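Split-soret cytochrome C (Desulfovibrio desulfuricans, PDB 1H21) carries two covalently bound heme c groups and one iron-sulfur cluster per subunit, shares its hemes across a homodimer, and may take part in sulfate reduction. Local coordinates at residues E28-K40 with Q166-A178. Sequence-based numbering, arbitrary orientation.
Sequences ECAQVAYDGYWYK and QRSERCGRLTADA. Unlike the reference sequence in segment 166-178: C171 (reference Ala).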
ATOM      1  N   GLU A  28      -6.924  20.784 -12.456  1.00 41.69           N
ATOM      2  CA  GLU A  28      -6.576  19.965 -13.610  1.00 41.83           C
ATOM      3  C   GLU A  28      -6.303  18.528 -13.116  1.00 43.43           C
ATOM      4  O   GLU A  28      -6.793  17.540 -13.689  1.00 44.17           O
ATOM      5  CB  GLU A  28      -5.340  20.524 -14.334  1.00 40.51           C
ATOM      6  CG  GLU A  28      -5.055  19.796 -15.664  1.00 43.09           C
ATOM      7  CD  GLU A  28      -3.694  20.122 -16.302  1.00 43.85           C
ATOM      8  OE1 GLU A  28      -2.776  20.676 -15.628  1.00 43.78           O
ATOM      9  OE2 GLU A  28      -3.536  19.779 -17.504  1.00 41.53           O
ATOM     10  N   CYS A  29      -5.561  18.429 -12.018  1.00 41.80           N
ATOM     11  CA  CYS A  29      -5.225  17.142 -11.432  1.00 39.63           C
ATOM     12  C   CYS A  29      -6.428  16.319 -11.006  1.00 38.30           C
ATOM     13  O   CYS A  29      -6.521  15.135 -11.345  1.00 39.26           O
ATOM     14  CB  CYS A  29      -4.288  17.345 -10.261  1.00 40.08           C
ATOM     15  SG  CYS A  29      -2.678  17.735 -10.863  1.00 45.80           S
ATOM     16  N   ALA A  30      -7.344  16.938 -10.271  1.00 34.66           N
ATOM     17  CA  ALA A  30      -8.535  16.249  -9.800  1.00 36.44           C
ATOM     18  C   ALA A  30      -9.243  15.613 -10.997  1.00 38.71           C
ATOM     19  O   ALA A  30      -9.604  14.419 -11.016  1.00 39.43           O
ATOM     20  CB  ALA A  30      -9.462  17.261  -9.097  1.00 30.98           C
ATOM     21  N   GLN A  31      -9.315  16.415 -12.047  1.00 42.49           N
ATOM     22  CA  GLN A  31      -9.963  16.061 -13.295  1.00 42.76           C
ATOM     23  C   GLN A  31      -9.337  14.869 -14.018  1.00 41.00           C
ATOM     24  O   GLN A  31     -10.014  13.877 -14.325  1.00 40.53           O
ATOM     25  CB  GLN A  31      -9.916  17.288 -14.172  1.00 48.28           C
ATOM     26  CG  GLN A  31     -10.427  17.062 -15.534  1.00 59.04           C
ATOM     27  CD  GLN A  31     -11.884  17.321 -15.646  1.00 66.52           C
ATOM     28  OE1 GLN A  31     -12.487  18.047 -14.845  1.00 74.69           O
ATOM     29  NE2 GLN A  31     -12.467  16.766 -16.673  1.00 69.09           N
ATOM     30  N   VAL A  32      -8.049  14.988 -14.321  1.00 39.31           N
ATOM     31  CA  VAL A  32      -7.317  13.921 -15.011  1.00 40.26           C
ATOM     32  C   VAL A  32      -7.302  12.616 -14.180  1.00 39.58           C
ATOM     33  O   VAL A  32      -7.386  11.518 -14.739  1.00 36.54           O
ATOM     34  CB  VAL A  32      -5.873  14.379 -15.348  1.00 36.83           C
ATOM     35  CG1 VAL A  32      -5.131  13.292 -16.114  1.00 36.65           C
ATOM     36  CG2 VAL A  32      -5.924  15.658 -16.156  1.00 35.17           C
ATOM     37  N   ALA A  33      -7.204  12.754 -12.852  1.00 39.06           N
ATOM     38  CA  ALA A  33      -7.209  11.610 -11.930  1.00 35.62           C
ATOM     39  C   ALA A  33      -8.517  10.869 -12.087  1.00 36.15           C
ATOM     40  O   ALA A  33      -8.517   9.647 -12.235  1.00 35.42           O
ATOM     41  CB  ALA A  33      -7.031  12.064 -10.471  1.00 30.63           C
ATOM     42  N   TYR A  34      -9.623  11.616 -12.076  1.00 37.14           N
ATOM     43  CA  TYR A  34     -10.954  11.028 -12.239  1.00 37.98           C
ATOM     44  C   TYR A  34     -11.045  10.294 -13.587  1.00 41.38           C
ATOM     45  O   TYR A  34     -11.571   9.177 -13.667  1.00 42.89           O
ATOM     46  CB  TYR A  34     -12.028  12.114 -12.134  1.00 35.78           C
ATOM     47  CG  TYR A  34     -13.449  11.637 -12.408  1.00 37.80           C
ATOM     48  CD1 TYR A  34     -14.283  11.223 -11.373  1.00 37.28           C
ATOM     49  CD2 TYR A  34     -13.948  11.575 -13.710  1.00 37.78           C
ATOM     50  CE1 TYR A  34     -15.574  10.754 -11.630  1.00 35.41           C
ATOM     51  CE2 TYR A  34     -15.220  11.108 -13.972  1.00 35.55           C
ATOM     52  CZ  TYR A  34     -16.028  10.696 -12.930  1.00 34.56           C
ATOM     53  OH  TYR A  34     -17.273  10.189 -13.207  1.00 38.36           O
ATOM     54  N   ASP A  35     -10.507  10.907 -14.638  1.00 45.73           N
ATOM     55  CA  ASP A  35     -10.525  10.298 -15.973  1.00 48.21           C
ATOM     56  C   ASP A  35      -9.611   9.077 -16.012  1.00 45.12           C
ATOM     57  O   ASP A  35      -9.965   8.014 -16.539  1.00 45.47           O
ATOM     58  CB  ASP A  35     -10.077  11.313 -17.042  1.00 51.44           C
ATOM     59  CG  ASP A  35     -11.081  12.451 -17.241  1.00 55.61           C
ATOM     60  OD1 ASP A  35     -12.225  12.368 -16.724  1.00 59.10           O
ATOM     61  OD2 ASP A  35     -10.726  13.442 -17.925  1.00 56.39           O
ATOM     62  N   GLY A  36      -8.439   9.236 -15.417  1.00 43.27           N
ATOM     63  CA  GLY A  36      -7.468   8.164 -15.379  1.00 41.71           C
ATOM     64  C   GLY A  36      -8.024   6.930 -14.708  1.00 40.81           C
ATOM     65  O   GLY A  36      -7.765   5.816 -15.168  1.00 38.34           O
ATOM     66  N   TYR A  37      -8.844   7.144 -13.672  1.00 37.82           N
ATOM     67  CA  TYR A  37      -9.457   6.067 -12.897  1.00 34.22           C
ATOM     68  C   TYR A  37     -10.228   5.079 -13.781  1.00 37.95           C
ATOM     69  O   TYR A  37     -10.126   3.845 -13.603  1.00 40.30           O
ATOM     70  CB  TYR A  37     -10.367   6.662 -11.798  1.00 35.47           C
ATOM     71  CG  TYR A  37     -11.296   5.660 -11.108  1.00 39.59           C
ATOM     72  CD1 TYR A  37     -10.873   4.921  -9.993  1.00 40.84           C
ATOM     73  CD2 TYR A  37     -12.577   5.394 -11.619  1.00 37.10           C
ATOM     74  CE1 TYR A  37     -11.703   3.931  -9.416  1.00 38.58           C
ATOM     75  CE2 TYR A  37     -13.398   4.420 -11.058  1.00 36.06           C
ATOM     76  CZ  TYR A  37     -12.961   3.690  -9.965  1.00 36.76           C
ATOM     77  OH  TYR A  37     -13.774   2.705  -9.453  1.00 32.93           O
ATOM     78  N   TRP A  38     -10.984   5.613 -14.739  1.00 36.83           N
ATOM     79  CA  TRP A  38     -11.775   4.781 -15.630  1.00 34.01           C
ATOM     80  C   TRP A  38     -10.957   4.185 -16.774  1.00 34.16           C
ATOM     81  O   TRP A  38     -11.262   3.100 -17.251  1.00 35.88           O
ATOM     82  CB  TRP A  38     -12.936   5.589 -16.197  1.00 34.19           C
ATOM     83  CG  TRP A  38     -13.764   6.253 -15.166  1.00 32.08           C
ATOM     84  CD1 TRP A  38     -13.650   7.536 -14.744  1.00 30.12           C
ATOM     85  CD2 TRP A  38     -14.836   5.669 -14.415  1.00 32.45           C
ATOM     86  NE1 TRP A  38     -14.583   7.797 -13.768  1.00 32.80           N
ATOM     87  CE2 TRP A  38     -15.326   6.667 -13.546  1.00 31.68           C
ATOM     88  CE3 TRP A  38     -15.426   4.399 -14.381  1.00 36.89           C
ATOM     89  CZ2 TRP A  38     -16.382   6.437 -12.648  1.00 34.29           C
ATOM     90  CZ3 TRP A  38     -16.482   4.166 -13.479  1.00 37.01           C
ATOM     91  CH2 TRP A  38     -16.941   5.183 -12.628  1.00 34.52           C
ATOM     92  N   TYR A  39      -9.915   4.880 -17.209  1.00 34.63           N
ATOM     93  CA  TYR A  39      -9.089   4.411 -18.323  1.00 35.66           C
ATOM     94  C   TYR A  39      -8.638   2.955 -18.231  1.00 35.35           C
ATOM     95  O   TYR A  39      -7.887   2.577 -17.331  1.00 36.72           O
ATOM     96  CB  TYR A  39      -7.880   5.323 -18.502  1.00 37.31           C
ATOM     97  CG  TYR A  39      -7.014   4.950 -19.682  1.00 39.69           C
ATOM     98  CD1 TYR A  39      -7.414   5.233 -20.986  1.00 42.21           C
ATOM     99  CD2 TYR A  39      -5.793   4.312 -19.489  1.00 43.28           C
ATOM    100  CE1 TYR A  39      -6.612   4.883 -22.081  1.00 43.68           C
ATOM    101  CE2 TYR A  39      -4.986   3.959 -20.562  1.00 45.89           C
ATOM    102  CZ  TYR A  39      -5.401   4.244 -21.853  1.00 47.21           C
ATOM    103  OH  TYR A  39      -4.594   3.861 -22.901  1.00 50.65           O
ATOM    104  N   LYS A  40      -9.124   2.136 -19.155  1.00 36.34           N
ATOM    105  CA  LYS A  40      -8.790   0.716 -19.186  1.00 36.36           C
ATOM    106  C   LYS A  40      -9.070   0.029 -17.833  1.00 38.50           C
ATOM    107  O   LYS A  40      -8.611  -1.101 -17.564  1.00 38.59           O
ATOM    108  CB  LYS A  40      -7.330   0.540 -19.601  1.00 35.39           C
ATOM    109  CG  LYS A  40      -7.019   0.935 -21.038  1.00 34.08           C
ATOM    110  CD  LYS A  40      -5.596   0.536 -21.349  1.00 37.84           C
ATOM    111  CE  LYS A  40      -5.246   0.745 -22.813  1.00 43.90           C
ATOM    112  NZ  LYS A  40      -3.846   0.252 -23.093  1.00 42.63           N
ATOM    113  N   GLN A 166     -22.534   2.959  -8.071  1.00 47.71           N
ATOM    114  CA  GLN A 166     -22.335   4.083  -7.183  1.00 46.99           C
ATOM    115  C   GLN A 166     -21.022   4.040  -6.454  1.00 44.75           C
ATOM    116  O   GLN A 166     -20.335   5.043  -6.379  1.00 45.96           O
ATOM    117  CB  GLN A 166     -23.457   4.149  -6.150  1.00 49.90           C
ATOM    118  CG  GLN A 166     -24.754   4.763  -6.613  1.00 50.98           C
ATOM    119  CD  GLN A 166     -25.896   4.152  -5.887  1.00 53.84           C
ATOM    120  OE1 GLN A 166     -26.227   2.983  -6.124  1.00 57.89           O
ATOM    121  NE2 GLN A 166     -26.467   4.885  -4.939  1.00 56.39           N
ATOM    122  N   ARG A 167     -20.662   2.888  -5.904  1.00 43.73           N
ATOM    123  CA  ARG A 167     -19.420   2.850  -5.158  1.00 43.97           C
ATOM    124  C   ARG A 167     -18.200   2.930  -6.066  1.00 43.08           C
ATOM    125  O   ARG A 167     -17.143   3.424  -5.653  1.00 46.23           O
ATOM    126  CB  ARG A 167     -19.385   1.706  -4.126  1.00 39.89           C
ATOM    127  CG  ARG A 167     -18.820   0.411  -4.588  1.00 45.82           C
ATOM    128  CD  ARG A 167     -17.320   0.285  -4.333  1.00 41.66           C
ATOM    129  NE  ARG A 167     -16.726  -0.421  -5.466  1.00 44.36           N
ATOM    130  CZ  ARG A 167     -15.556  -0.121  -6.019  1.00 48.33           C
ATOM    131  NH1 ARG A 167     -14.809   0.867  -5.525  1.00 52.73           N
ATOM    132  NH2 ARG A 167     -15.204  -0.710  -7.149  1.00 49.64           N
ATOM    133  N   SER A 168     -18.338   2.482  -7.310  1.00 39.52           N
ATOM    134  CA  SER A 168     -17.229   2.591  -8.238  1.00 39.83           C
ATOM    135  C   SER A 168     -17.175   4.058  -8.709  1.00 41.80           C
ATOM    136  O   SER A 168     -16.115   4.563  -9.060  1.00 41.27           O
ATOM    137  CB  SER A 168     -17.389   1.633  -9.413  1.00 41.91           C
ATOM    138  OG  SER A 168     -18.373   2.078 -10.319  1.00 53.31           O
ATOM    139  N   GLU A 169     -18.325   4.735  -8.709  1.00 41.56           N
ATOM    140  CA  GLU A 169     -18.378   6.146  -9.076  1.00 38.75           C
ATOM    141  C   GLU A 169     -17.719   6.877  -7.912  1.00 37.23           C
ATOM    142  O   GLU A 169     -16.872   7.742  -8.106  1.00 40.08           O
ATOM    143  CB  GLU A 169     -19.829   6.610  -9.238  1.00 35.50           C
ATOM    144  CG  GLU A 169     -20.001   8.103  -9.559  1.00 35.43           C
ATOM    145  CD  GLU A 169     -19.413   8.525 -10.906  1.00 34.73           C
ATOM    146  OE1 GLU A 169     -19.562   7.793 -11.900  1.00 29.22           O
ATOM    147  OE2 GLU A 169     -18.823   9.627 -10.974  1.00 36.55           O
ATOM    148  N   ARG A 170     -18.078   6.484  -6.696  1.00 36.25           N
ATOM    149  CA  ARG A 170     -17.517   7.076  -5.486  1.00 34.66           C
ATOM    150  C   ARG A 170     -15.995   6.971  -5.452  1.00 36.69           C
ATOM    151  O   ARG A 170     -15.317   7.971  -5.207  1.00 40.35           O
ATOM    152  CB  ARG A 170     -18.075   6.395  -4.231  1.00 31.51           C
ATOM    153  CG  ARG A 170     -17.430   6.865  -2.924  1.00 32.16           C
ATOM    154  CD  ARG A 170     -17.491   5.769  -1.887  1.00 35.53           C
ATOM    155  NE  ARG A 170     -16.868   6.108  -0.608  1.00 33.95           N
ATOM    156  CZ  ARG A 170     -15.768   5.517  -0.143  1.00 38.53           C
ATOM    157  NH1 ARG A 170     -15.158   4.567  -0.858  1.00 42.65           N
ATOM    158  NH2 ARG A 170     -15.300   5.840   1.059  1.00 37.54           N
ATOM    159  N   CYS A 171     -15.454   5.773  -5.675  1.00 35.75           N
ATOM    160  CA  CYS A 171     -14.005   5.620  -5.630  1.00 37.39           C
ATOM    161  C   CYS A 171     -13.335   6.446  -6.720  1.00 34.40           C
ATOM    162  O   CYS A 171     -12.270   7.031  -6.492  1.00 33.18           O
ATOM    163  CB  CYS A 171     -13.561   4.138  -5.600  1.00 40.16           C
ATOM    164  SG  CYS A 171     -13.735   3.326  -3.913  1.00 45.95           S
ATOM    165  N   GLY A 172     -14.044   6.631  -7.829  1.00 34.37           N
ATOM    166  CA  GLY A 172     -13.521   7.422  -8.934  1.00 34.93           C
ATOM    167  C   GLY A 172     -13.385   8.883  -8.543  1.00 39.06           C
ATOM    168  O   GLY A 172     -12.402   9.540  -8.901  1.00 42.96           O
ATOM    169  N   ARG A 173     -14.361   9.393  -7.796  1.00 37.23           N
ATOM    170  CA  ARG A 173     -14.339  10.778  -7.351  1.00 35.21           C
ATOM    171  C   ARG A 173     -13.317  10.961  -6.246  1.00 34.98           C
ATOM    172  O   ARG A 173     -12.637  11.987  -6.197  1.00 39.56           O
ATOM    173  CB  ARG A 173     -15.728  11.212  -6.879  1.00 39.07           C
ATOM    174  CG  ARG A 173     -16.796  11.062  -7.973  1.00 43.16           C
ATOM    175  CD  ARG A 173     -18.201  11.494  -7.535  1.00 46.58           C
ATOM    176  NE  ARG A 173     -19.207  11.146  -8.550  1.00 50.21           N
ATOM    177  CZ  ARG A 173     -20.418  11.697  -8.655  1.00 50.16           C
ATOM    178  NH1 ARG A 173     -20.803  12.643  -7.799  1.00 42.89           N
ATOM    179  NH2 ARG A 173     -21.253  11.276  -9.607  1.00 46.40           N
ATOM    180  N   LEU A 174     -13.184   9.960  -5.377  1.00 33.19           N
ATOM    181  CA  LEU A 174     -12.218  10.031  -4.290  1.00 31.74           C
ATOM    182  C   LEU A 174     -10.825  10.135  -4.877  1.00 29.82           C
ATOM    183  O   LEU A 174      -9.972  10.849  -4.347  1.00 31.87           O
ATOM    184  CB  LEU A 174     -12.301   8.804  -3.392  1.00 35.27           C
ATOM    185  CG  LEU A 174     -13.529   8.657  -2.490  1.00 37.05           C
ATOM    186  CD1 LEU A 174     -13.345   7.410  -1.630  1.00 36.98           C
ATOM    187  CD2 LEU A 174     -13.702   9.881  -1.616  1.00 30.20           C
ATOM    188  N   THR A 175     -10.599   9.445  -5.987  1.00 28.34           N
ATOM    189  CA  THR A 175      -9.299   9.516  -6.653  1.00 32.66           C
ATOM    190  C   THR A 175      -8.957  10.989  -6.967  1.00 33.72           C
ATOM    191  O   THR A 175      -7.831  11.442  -6.749  1.00 33.86           O
ATOM    192  CB  THR A 175      -9.291   8.686  -7.949  1.00 26.97           C
ATOM    193  OG1 THR A 175      -9.507   7.310  -7.627  1.00 34.56           O
ATOM    194  CG2 THR A 175      -7.971   8.800  -8.631  1.00 25.34           C
ATOM    195  N   ALA A 176      -9.980  11.737  -7.388  1.00 34.71           N
ATOM    196  CA  ALA A 176      -9.875  13.150  -7.745  1.00 29.43           C
ATOM    197  C   ALA A 176      -9.602  14.008  -6.537  1.00 29.43           C
ATOM    198  O   ALA A 176      -8.694  14.825  -6.562  1.00 30.09           O
ATOM    199  CB  ALA A 176     -11.133  13.593  -8.408  1.00 33.42           C
ATOM    200  N   ASP A 177     -10.364  13.804  -5.471  1.00 30.42           N
ATOM    201  CA  ASP A 177     -10.157  14.565  -4.249  1.00 33.88           C
ATOM    202  C   ASP A 177      -8.740  14.375  -3.706  1.00 36.10           C
ATOM    203  O   ASP A 177      -8.139  15.314  -3.181  1.00 38.78           O
ATOM    204  CB  ASP A 177     -11.133  14.120  -3.156  1.00 38.99           C
ATOM    205  CG  ASP A 177     -12.584  14.433  -3.478  1.00 43.74           C
ATOM    206  OD1 ASP A 177     -12.895  15.525  -4.009  1.00 44.32           O
ATOM    207  OD2 ASP A 177     -13.447  13.593  -3.150  1.00 48.19           O
ATOM    208  N   ALA A 178      -8.237  13.143  -3.778  1.00 35.78           N
ATOM    209  CA  ALA A 178      -6.898  12.827  -3.278  1.00 33.21           C
ATOM    210  C   ALA A 178      -5.836  13.436  -4.184  1.00 32.21           C
ATOM    211  O   ALA A 178      -4.792  13.901  -3.710  1.00 29.60           O
ATOM    212  CB  ALA A 178      -6.720  11.341  -3.188  1.00 37.78           C
TER
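With CG anti to the backbone N in both Y37 (chi1 168°) and Y34 (chi1 175°), the two rings swing across to the helix of E169 and G172, one turn of their own helix apart. Y37 lays a ring face on G172, whose CA stands 3.5 Å from the ring centroid, almost on the normal, a CH-pi contact possible because no side chain intervenes. Around it S168, C171 and T175 complete the hole for this knob, and Y37 OH ends 3.0 Å from S168 O.

Such knobs-into-holes packing joins helix 26-38 to helix 165-192, roughly antiparallel (148°) with segment axes 7.5 Å apart in this fold of helices and long loops. Small residues allow close approach at A30, whose CA lies 4.0 Å from A176 CA. C171, inferred to bind the probable [2Fe-2S] cluster, touches the Y37 ring through CB.

Y34 OH, which accepts from Q131 N, donates to the syn lone pair of E169 OE2 (2.8 Å), while R173 NE takes the anti lone pair of that oxygen in a salt bridge (2.9 Å); two donors thus grip OE2, and V133 N bonds to OE1. W38 CZ2 passes 3.5 Å from E169 OE1.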